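Local coordinates for protein BtGH115A (Bacteroides thetaiotaomicron, PDB 5BY3) that is a family GH115 glycoside hydrolase, a 4-O-methyl-alpha-glucuronidase with specificity for decorated arabinogalactans, at residues G128-E133 and L470-G475; A136-E141 and Q552-E557. All blocks are in the same frame, centred on the assembly; numbering follows the deposited sequence.

Contact 1. Residues G128-E133 and L470-G475; sequences GVSPWE and LERELG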
ATOM      1  N   GLY A 128     -16.353  18.743  -0.317  1.00 45.23           N
ATOM      2  CA  GLY A 128     -15.220  18.826  -1.197  1.00 44.32           C
ATOM      3  C   GLY A 128     -13.897  18.900  -0.469  1.00 47.78           C
ATOM      4  O   GLY A 128     -12.920  19.407  -1.031  1.00 51.81           O
ATOM      5  N   VAL A 129     -13.847  18.371   0.758  1.00 46.14           N
ATOM      6  CA  VAL A 129     -12.601  18.324   1.540  1.00 44.84           C
ATOM      7  C   VAL A 129     -11.858  16.992   1.326  1.00 47.30           C
ATOM      8  O   VAL A 129     -12.361  15.930   1.679  1.00 50.01           O
ATOM      9  CB  VAL A 129     -12.859  18.594   3.051  1.00 45.16           C
ATOM     10  CG1 VAL A 129     -11.562  18.703   3.836  1.00 42.29           C
ATOM     11  CG2 VAL A 129     -13.697  19.853   3.242  1.00 42.46           C
ATOM     12  N   SER A 130     -10.671  17.067   0.716  1.00 44.27           N
ATOM     13  CA  SER A 130      -9.800  15.914   0.499  1.00 42.01           C
ATOM     14  C   SER A 130      -9.258  15.358   1.838  1.00 44.73           C
ATOM     15  O   SER A 130      -8.979  16.137   2.766  1.00 39.18           O
ATOM     16  CB  SER A 130      -8.631  16.346  -0.408  1.00 42.13           C
ATOM     17  OG  SER A 130      -7.459  15.549  -0.265  1.00 41.03           O
ATOM     18  N   PRO A 131      -9.090  14.014   1.939  1.00 45.28           N
ATOM     19  CA  PRO A 131      -8.237  13.420   2.990  1.00 45.00           C
ATOM     20  C   PRO A 131      -6.867  14.098   3.184  1.00 43.96           C
ATOM     21  O   PRO A 131      -6.341  14.101   4.302  1.00 46.75           O
ATOM     22  CB  PRO A 131      -8.016  11.985   2.486  1.00 41.92           C
ATOM     23  CG  PRO A 131      -9.305  11.666   1.789  1.00 45.50           C
ATOM     24  CD  PRO A 131      -9.806  12.963   1.176  1.00 43.04           C
ATOM     25  N   TRP A 132      -6.313  14.664   2.117  1.00 39.68           N
ATOM     26  CA  TRP A 132      -4.984  15.248   2.142  1.00 38.07           C
ATOM     27  C   TRP A 132      -4.970  16.793   2.261  1.00 42.34           C
ATOM     28  O   TRP A 132      -3.919  17.436   2.051  1.00 41.32           O
ATOM     29  CB  TRP A 132      -4.245  14.792   0.905  1.00 36.97           C
ATOM     30  CG  TRP A 132      -4.361  13.326   0.701  1.00 35.69           C
ATOM     31  CD1 TRP A 132      -5.273  12.685  -0.048  1.00 37.03           C
ATOM     32  CD2 TRP A 132      -3.554  12.322   1.307  1.00 34.00           C
ATOM     33  NE1 TRP A 132      -5.081  11.319   0.031  1.00 37.78           N
ATOM     34  CE2 TRP A 132      -4.033  11.078   0.866  1.00 35.46           C
ATOM     35  CE3 TRP A 132      -2.471  12.359   2.188  1.00 35.01           C
ATOM     36  CZ2 TRP A 132      -3.458   9.882   1.248  1.00 38.49           C
ATOM     37  CZ3 TRP A 132      -1.889  11.175   2.577  1.00 36.66           C
ATOM     38  CH2 TRP A 132      -2.382   9.943   2.106  1.00 37.79           C
ATOM     39  N   GLU A 133      -6.146  17.355   2.564  1.00 39.84           N
ATOM     40  CA  GLU A 133      -6.351  18.730   3.021  1.00 42.05           C
ATOM     41  C   GLU A 133      -5.129  19.275   3.764  1.00 41.57           C
ATOM     42  O   GLU A 133      -4.539  20.292   3.385  1.00 46.27           O
ATOM     43  CB  GLU A 133      -7.591  18.727   3.932  1.00 48.51           C
ATOM     44  CG  GLU A 133      -7.868  19.972   4.763  1.00 57.44           C
ATOM     45  CD  GLU A 133      -7.374  19.880   6.188  1.00 63.45           C
ATOM     46  OE1 GLU A 133      -7.637  18.868   6.884  1.00 60.37           O
ATOM     47  OE2 GLU A 133      -6.731  20.861   6.624  1.00 77.77           O
ATOM     48  N   LEU A 470      -6.889  12.897  -9.497  1.00 35.00           N
ATOM     49  CA  LEU A 470      -6.097  14.071 -10.014  1.00 39.07           C
ATOM     50  C   LEU A 470      -6.974  15.257 -10.275  1.00 38.47           C
ATOM     51  O   LEU A 470      -6.618  16.392  -9.911  1.00 40.98           O
ATOM     52  CB  LEU A 470      -5.293  13.763 -11.311  1.00 34.74           C
ATOM     53  CG  LEU A 470      -4.270  12.613 -11.249  1.00 32.41           C
ATOM     54  CD1 LEU A 470      -3.962  12.032 -12.601  1.00 34.16           C
ATOM     55  CD2 LEU A 470      -2.990  12.985 -10.532  1.00 32.31           C
ATOM     56  N   GLU A 471      -8.130  14.984 -10.879  1.00 39.86           N
ATOM     57  CA  GLU A 471      -9.160  16.006 -11.072  1.00 42.29           C
ATOM     58  C   GLU A 471      -9.540  16.627  -9.764  1.00 41.30           C
ATOM     59  O   GLU A 471      -9.603  17.840  -9.684  1.00 39.63           O
ATOM     60  CB  GLU A 471     -10.392  15.454 -11.793  1.00 42.99           C
ATOM     61  CG  GLU A 471     -10.158  15.284 -13.282  1.00 47.60           C
ATOM     62  CD  GLU A 471     -11.358  14.763 -14.024  1.00 49.02           C
ATOM     63  OE1 GLU A 471     -12.219  14.093 -13.396  1.00 54.19           O
ATOM     64  OE2 GLU A 471     -11.405  15.018 -15.247  1.00 52.93           O
ATOM     65  N   ARG A 472      -9.752  15.807  -8.727  1.00 43.80           N
ATOM     66  CA  ARG A 472     -10.070  16.354  -7.385  1.00 47.65           C
ATOM     67  C   ARG A 472      -8.909  17.155  -6.735  1.00 44.09           C
ATOM     68  O   ARG A 472      -9.154  18.199  -6.135  1.00 41.62           O
ATOM     69  CB  ARG A 472     -10.619  15.262  -6.446  1.00 48.61           C
ATOM     70  CG  ARG A 472     -11.240  15.691  -5.115  1.00 40.51           C
ATOM     71  CD  ARG A 472     -11.362  14.432  -4.245  1.00 44.81           C
ATOM     72  NE  ARG A 472     -10.077  14.123  -3.577  1.00 43.41           N
ATOM     73  CZ  ARG A 472      -9.722  12.977  -2.973  1.00 39.47           C
ATOM     74  NH1 ARG A 472     -10.510  11.920  -2.949  1.00 31.23           N
ATOM     75  NH2 ARG A 472      -8.519  12.881  -2.398  1.00 40.26           N
ATOM     76  N   GLU A 473      -7.668  16.681  -6.846  1.00 43.90           N
ATOM     77  CA  GLU A 473      -6.554  17.326  -6.095  1.00 42.95           C
ATOM     78  C   GLU A 473      -5.934  18.526  -6.840  1.00 46.61           C
ATOM     79  O   GLU A 473      -5.630  19.564  -6.239  1.00 43.50           O
ATOM     80  CB  GLU A 473      -5.476  16.338  -5.643  1.00 37.95           C
ATOM     81  CG  GLU A 473      -5.935  15.079  -4.891  1.00 43.33           C
ATOM     82  CD  GLU A 473      -6.822  15.304  -3.661  1.00 43.77           C
ATOM     83  OE1 GLU A 473      -6.367  15.070  -2.553  1.00 47.13           O
ATOM     84  OE2 GLU A 473      -8.008  15.646  -3.779  1.00 49.80           O
ATOM     85  N   LEU A 474      -5.754  18.372  -8.146  1.00 47.42           N
ATOM     86  CA  LEU A 474      -5.349  19.484  -8.999  1.00 56.88           C
ATOM     87  C   LEU A 474      -6.650  19.993  -9.624  1.00 57.40           C
ATOM     88  O   LEU A 474      -7.697  19.866  -9.002  1.00 72.33           O
ATOM     89  CB  LEU A 474      -4.318  18.986  -9.996  1.00 52.41           C
ATOM     90  CG  LEU A 474      -3.505  17.826  -9.407  1.00 48.98           C
ATOM     91  CD1 LEU A 474      -2.933  16.957 -10.514  1.00 45.50           C
ATOM     92  CD2 LEU A 474      -2.427  18.270  -8.414  1.00 47.54           C
ATOM     93  N   GLY A 475      -6.661  20.571 -10.805  1.00 54.44           N
ATOM     94  CA  GLY A 475      -8.002  20.798 -11.380  1.00 48.80           C
ATOM     95  C   GLY A 475      -8.359  19.814 -12.466  1.00 45.36           C
ATOM     96  O   GLY A 475      -7.581  18.921 -12.784  1.00 48.90           O
TER

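Contact 2. Residues A136-E141 and Q552-E557; sequences ADVTPE and QSAYFE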
ATOM      1  N   ALA A 136      -1.328  16.700   2.269  1.00 39.45           N
ATOM      2  CA  ALA A 136      -0.658  17.133   1.057  1.00 41.76           C
ATOM      3  C   ALA A 136      -1.073  18.548   0.662  1.00 40.84           C
ATOM      4  O   ALA A 136      -0.946  18.932  -0.485  1.00 38.48           O
ATOM      5  CB  ALA A 136      -0.874  16.146  -0.076  1.00 37.99           C
ATOM      6  N   ASP A 137      -1.592  19.303   1.626  1.00 41.59           N
ATOM      7  CA  ASP A 137      -1.907  20.732   1.437  1.00 44.09           C
ATOM      8  C   ASP A 137      -2.911  20.950   0.346  1.00 47.18           C
ATOM      9  O   ASP A 137      -2.823  21.950  -0.371  1.00 47.27           O
ATOM     10  CB  ASP A 137      -0.648  21.562   1.129  1.00 41.01           C
ATOM     11  CG  ASP A 137       0.443  21.322   2.122  1.00 48.52           C
ATOM     12  OD1 ASP A 137       0.351  21.857   3.253  1.00 54.75           O
ATOM     13  OD2 ASP A 137       1.377  20.563   1.793  1.00 51.54           O
ATOM     14  N   VAL A 138      -3.867  20.030   0.221  1.00 43.68           N
ATOM     15  CA  VAL A 138      -4.899  20.139  -0.800  1.00 37.94           C
ATOM     16  C   VAL A 138      -5.993  21.100  -0.289  1.00 41.64           C
ATOM     17  O   VAL A 138      -7.081  20.687   0.152  1.00 41.92           O
ATOM     18  CB  VAL A 138      -5.388  18.742  -1.184  1.00 37.82           C
ATOM     19  CG1 VAL A 138      -6.495  18.800  -2.216  1.00 34.58           C
ATOM     20  CG2 VAL A 138      -4.209  17.910  -1.713  1.00 39.89           C
ATOM     21  N   THR A 139      -5.693  22.398  -0.347  1.00 38.66           N
ATOM     22  CA  THR A 139      -6.572  23.410   0.235  1.00 39.11           C
ATOM     23  C   THR A 139      -8.028  23.299  -0.242  1.00 41.50           C
ATOM     24  O   THR A 139      -8.289  23.416  -1.428  1.00 40.61           O
ATOM     25  CB  THR A 139      -6.049  24.827  -0.018  1.00 39.53           C
ATOM     26  OG1 THR A 139      -4.612  24.860   0.149  1.00 41.72           O
ATOM     27  CG2 THR A 139      -6.719  25.829   0.968  1.00 35.68           C
ATOM     28  N   PRO A 140      -8.993  23.064   0.687  1.00 44.45           N
ATOM     29  CA  PRO A 140     -10.401  22.964   0.171  1.00 41.05           C
ATOM     30  C   PRO A 140     -10.832  24.271  -0.434  1.00 41.04           C
ATOM     31  O   PRO A 140     -10.346  25.339  -0.046  1.00 40.60           O
ATOM     32  CB  PRO A 140     -11.262  22.648   1.410  1.00 35.54           C
ATOM     33  CG  PRO A 140     -10.264  22.321   2.504  1.00 43.84           C
ATOM     34  CD  PRO A 140      -8.909  22.912   2.156  1.00 40.27           C
ATOM     35  N   GLU A 141     -11.718  24.173  -1.402  1.00 45.93           N
ATOM     36  CA  GLU A 141     -12.233  25.341  -2.067  1.00 49.62           C
ATOM     37  C   GLU A 141     -13.319  25.886  -1.151  1.00 50.41           C
ATOM     38  O   GLU A 141     -13.895  25.135  -0.355  1.00 43.00           O
ATOM     39  CB  GLU A 141     -12.788  24.956  -3.440  1.00 49.24           C
ATOM     40  CG  GLU A 141     -11.696  24.666  -4.452  1.00 61.74           C
ATOM     41  CD  GLU A 141     -12.207  24.629  -5.874  1.00 73.01           C
ATOM     42  OE1 GLU A 141     -12.066  23.557  -6.517  1.00 76.36           O
ATOM     43  OE2 GLU A 141     -12.750  25.663  -6.342  1.00 74.37           O
ATOM     44  N   GLN A 552      -0.610  24.666  -5.357  1.00 53.68           N
ATOM     45  CA  GLN A 552       0.745  24.640  -5.946  1.00 50.69           C
ATOM     46  C   GLN A 552       1.665  23.744  -5.163  1.00 49.15           C
ATOM     47  O   GLN A 552       2.513  23.051  -5.741  1.00 51.35           O
ATOM     48  CB  GLN A 552       1.385  26.046  -6.031  1.00 57.36           C
ATOM     49  CG  GLN A 552       0.728  27.030  -6.999  1.00 59.56           C
ATOM     50  CD  GLN A 552       1.033  26.738  -8.465  1.00 68.59           C
ATOM     51  OE1 GLN A 552       2.076  26.121  -8.813  1.00 62.01           O
ATOM     52  NE2 GLN A 552       0.112  27.175  -9.347  1.00 63.58           N
ATOM     53  N   SER A 553       1.526  23.777  -3.845  1.00 42.99           N
ATOM     54  CA  SER A 553       2.234  22.829  -2.990  1.00 43.63           C
ATOM     55  C   SER A 553       1.789  21.365  -3.228  1.00 42.13           C
ATOM     56  O   SER A 553       2.626  20.487  -3.346  1.00 46.22           O
ATOM     57  CB  SER A 553       2.095  23.237  -1.522  1.00 48.26           C
ATOM     58  OG  SER A 553       2.668  24.523  -1.305  1.00 58.17           O
ATOM     59  N   ALA A 554       0.493  21.108  -3.349  1.00 37.05           N
ATOM     60  CA  ALA A 554       0.027  19.752  -3.650  1.00 40.34           C
ATOM     61  C   ALA A 554       0.588  19.298  -4.980  1.00 42.33           C
ATOM     62  O   ALA A 554       0.926  18.108  -5.185  1.00 40.20           O
ATOM     63  CB  ALA A 554      -1.492  19.682  -3.670  1.00 36.98           C
ATOM     64  N   TYR A 555       0.732  20.245  -5.890  1.00 40.66           N
ATOM     65  CA  TYR A 555       1.287  19.863  -7.174  1.00 41.94           C
ATOM     66  C   TYR A 555       2.759  19.450  -7.016  1.00 37.36           C
ATOM     67  O   TYR A 555       3.185  18.462  -7.600  1.00 41.12           O
ATOM     68  CB  TYR A 555       1.109  20.979  -8.206  1.00 43.22           C
ATOM     69  CG  TYR A 555       1.491  20.576  -9.615  1.00 40.81           C
ATOM     70  CD1 TYR A 555       0.683  19.701 -10.365  1.00 41.02           C
ATOM     71  CD2 TYR A 555       2.660  21.051 -10.190  1.00 38.53           C
ATOM     72  CE1 TYR A 555       1.033  19.331 -11.657  1.00 39.12           C
ATOM     73  CE2 TYR A 555       3.010  20.699 -11.483  1.00 39.24           C
ATOM     74  CZ  TYR A 555       2.209  19.842 -12.200  1.00 38.79           C
ATOM     75  OH  TYR A 555       2.577  19.509 -13.462  1.00 41.75           O
ATOM     76  N   PHE A 556       3.528  20.163  -6.212  1.00 33.27           N
ATOM     77  CA  PHE A 556       4.928  19.800  -6.128  1.00 39.00           C
ATOM     78  C   PHE A 556       5.042  18.425  -5.453  1.00 38.83           C
ATOM     79  O   PHE A 556       5.756  17.540  -5.916  1.00 36.89           O
ATOM     80  CB  PHE A 556       5.779  20.869  -5.411  1.00 36.59           C
ATOM     81  CG  PHE A 556       7.263  20.620  -5.529  1.00 40.30           C
ATOM     82  CD1 PHE A 556       7.989  21.141  -6.602  1.00 39.22           C
ATOM     83  CD2 PHE A 556       7.934  19.819  -4.584  1.00 41.62           C
ATOM     84  CE1 PHE A 556       9.359  20.866  -6.731  1.00 43.81           C
ATOM     85  CE2 PHE A 556       9.294  19.555  -4.696  1.00 39.51           C
ATOM     86  CZ  PHE A 556      10.013  20.085  -5.764  1.00 43.19           C
ATOM     87  N   GLU A 557       4.288  18.282  -4.376  1.00 38.42           N
ATOM     88  CA  GLU A 557       4.200  17.066  -3.575  1.00 41.57           C
ATOM     89  C   GLU A 557       3.720  15.828  -4.319  1.00 41.40           C
ATOM     90  O   GLU A 557       4.356  14.781  -4.207  1.00 43.84           O
ATOM     91  CB  GLU A 557       3.315  17.323  -2.351  1.00 38.43           C
ATOM     92  CG  GLU A 557       4.023  18.147  -1.307  1.00 35.67           C
ATOM     93  CD  GLU A 557       3.095  18.659  -0.254  1.00 41.15           C
ATOM     94  OE1 GLU A 557       2.422  17.833   0.395  1.00 40.95           O
ATOM     95  OE2 GLU A 557       3.070  19.896  -0.059  1.00 42.12           O
TER
HETATM   96  O   HOH W   1      -1.122  23.117  -2.204  1.00 35.36           O

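Contact 1. Residues G128-E133 and L470-G475
An ST turn at Ser130, set at the start of a type I beta turn from Ser130 to Glu133, meets the last turn of helix 462-473 through the carboxylate of Glu473. The hydroxyl of Ser130 works in two directions. Its OG accepts from the backbone N of Trp132 at 2.8 Å and donates to OE1 of Glu473 at 2.6 Å, on the syn lone pair of that oxygen. Ser130 OG lies anti to the backbone N (chi1 155°), which brings it beside its own carbonyl carbon. Serine suits the place because one small group must serve both the turn and the acid.

Glu473 is also gripped by its neighbour Arg472, side-on and with two nitrogens. NE of Arg472 reaches OE2 of Glu473 at 2.6 Å, while Arg472 NH2 gives a nearly straight bond (171°) to Glu473 OE1. Both acceptors lie close to the guanidinium plane, yet the nitrogens stand well above the plane of the carboxylate. Over one face of the guanidinium come CA of Ser130 and CD of Pro131, the latter 3.8 Å from NH2 of Arg472. At the edge of the Trp132 ring, CD1 approaches OE1 of Glu473 at 3.6 Å, the indole and carboxylate planes 80° apart; the indole is nearly coplanar with the guanidinium. Outside the pair, Glu445 joins the two sides, with OE2 in a salt bridge to Arg472 NH1 and OE1 accepting from Trp132 NE1.

Glu473 OE1 thus takes bonds from both Ser130 OG and Arg472 NH2, which would probably favour the ionised form of this buried carboxylate, although Arg472 divides its charge between Glu473 and Glu445.

Contact 2. Residues A136-E141 and Q552-E557
Ala136 and Asp137, in the loop between helix 113-126 and strand 145-148, lie against the first turns of helix 552-580, where Ala554 and Glu557 face them. The methyl of Ala554 does the close packing. Its CB sits 3.3 Å from the carbonyl O of Ala136 and 3.8 Å from CG2 of Val138, and a single methyl suits a place where the loop backbone lies this close. Val138 itself is the centre of an inverse gamma turn; with its CG1 anti to the backbone N, the other branch, CG2, is the one that meets Ala554.

One turn further along the helix from Ala554, Glu557 extends beyond CG and brings its carboxylate to that of Asp137. The two acids cross at about a right angle, their planes 86° apart, with Asp137 OD2 only 2.6 Å from Glu557 OE2; one of them probably holds a proton. Glu557 OE1 comes within 3.2 Å of CA of Ala136, where the small alanine lets the acid lie close. Ser553 adds a looser touch, its CB 4.2 Å from CB of Asp137.

A second shell sets the charges in place. Lys438 forms a salt bridge with Glu557 OE1, Lys610 does so with Asp137 OD1, and NE1 of Trp611 donates to Asp137 OD2, while Glu607 engages OG of Ser553. An alanine in place of Glu557 would probably leave Lys438 without this charged mate, and Asp137 OD2 without the oxygen packed against it.

At the start of the helix, where backbone N-H groups lack partners within the helix, a water takes the bond from Ala554 N at 2.8 Å and donates to the carbonyl O of Asp137, also at 2.8 Å.

How the contacts relate
Contacts 1 and 2 lie with their centres about 8 Å apart, on the same side of the chain's centre. Both draw on the loop between helix 113-126 and strand 145-148: residues 128-133 come first, 136-141 next, then 470-475 at the end of helix 462-473 and 552-557 at the start of helix 552-580, so the contacts interleave along the chain. Val138 of contact 2 joins them: its N probably bonds to Trp132 O, and its methyls pack on Ser130 and Glu473. Leu474 also touches Tyr555. This one loop thereby meets two helices that come after all eight strands of the parallel sheet, tying distant parts of the chain together.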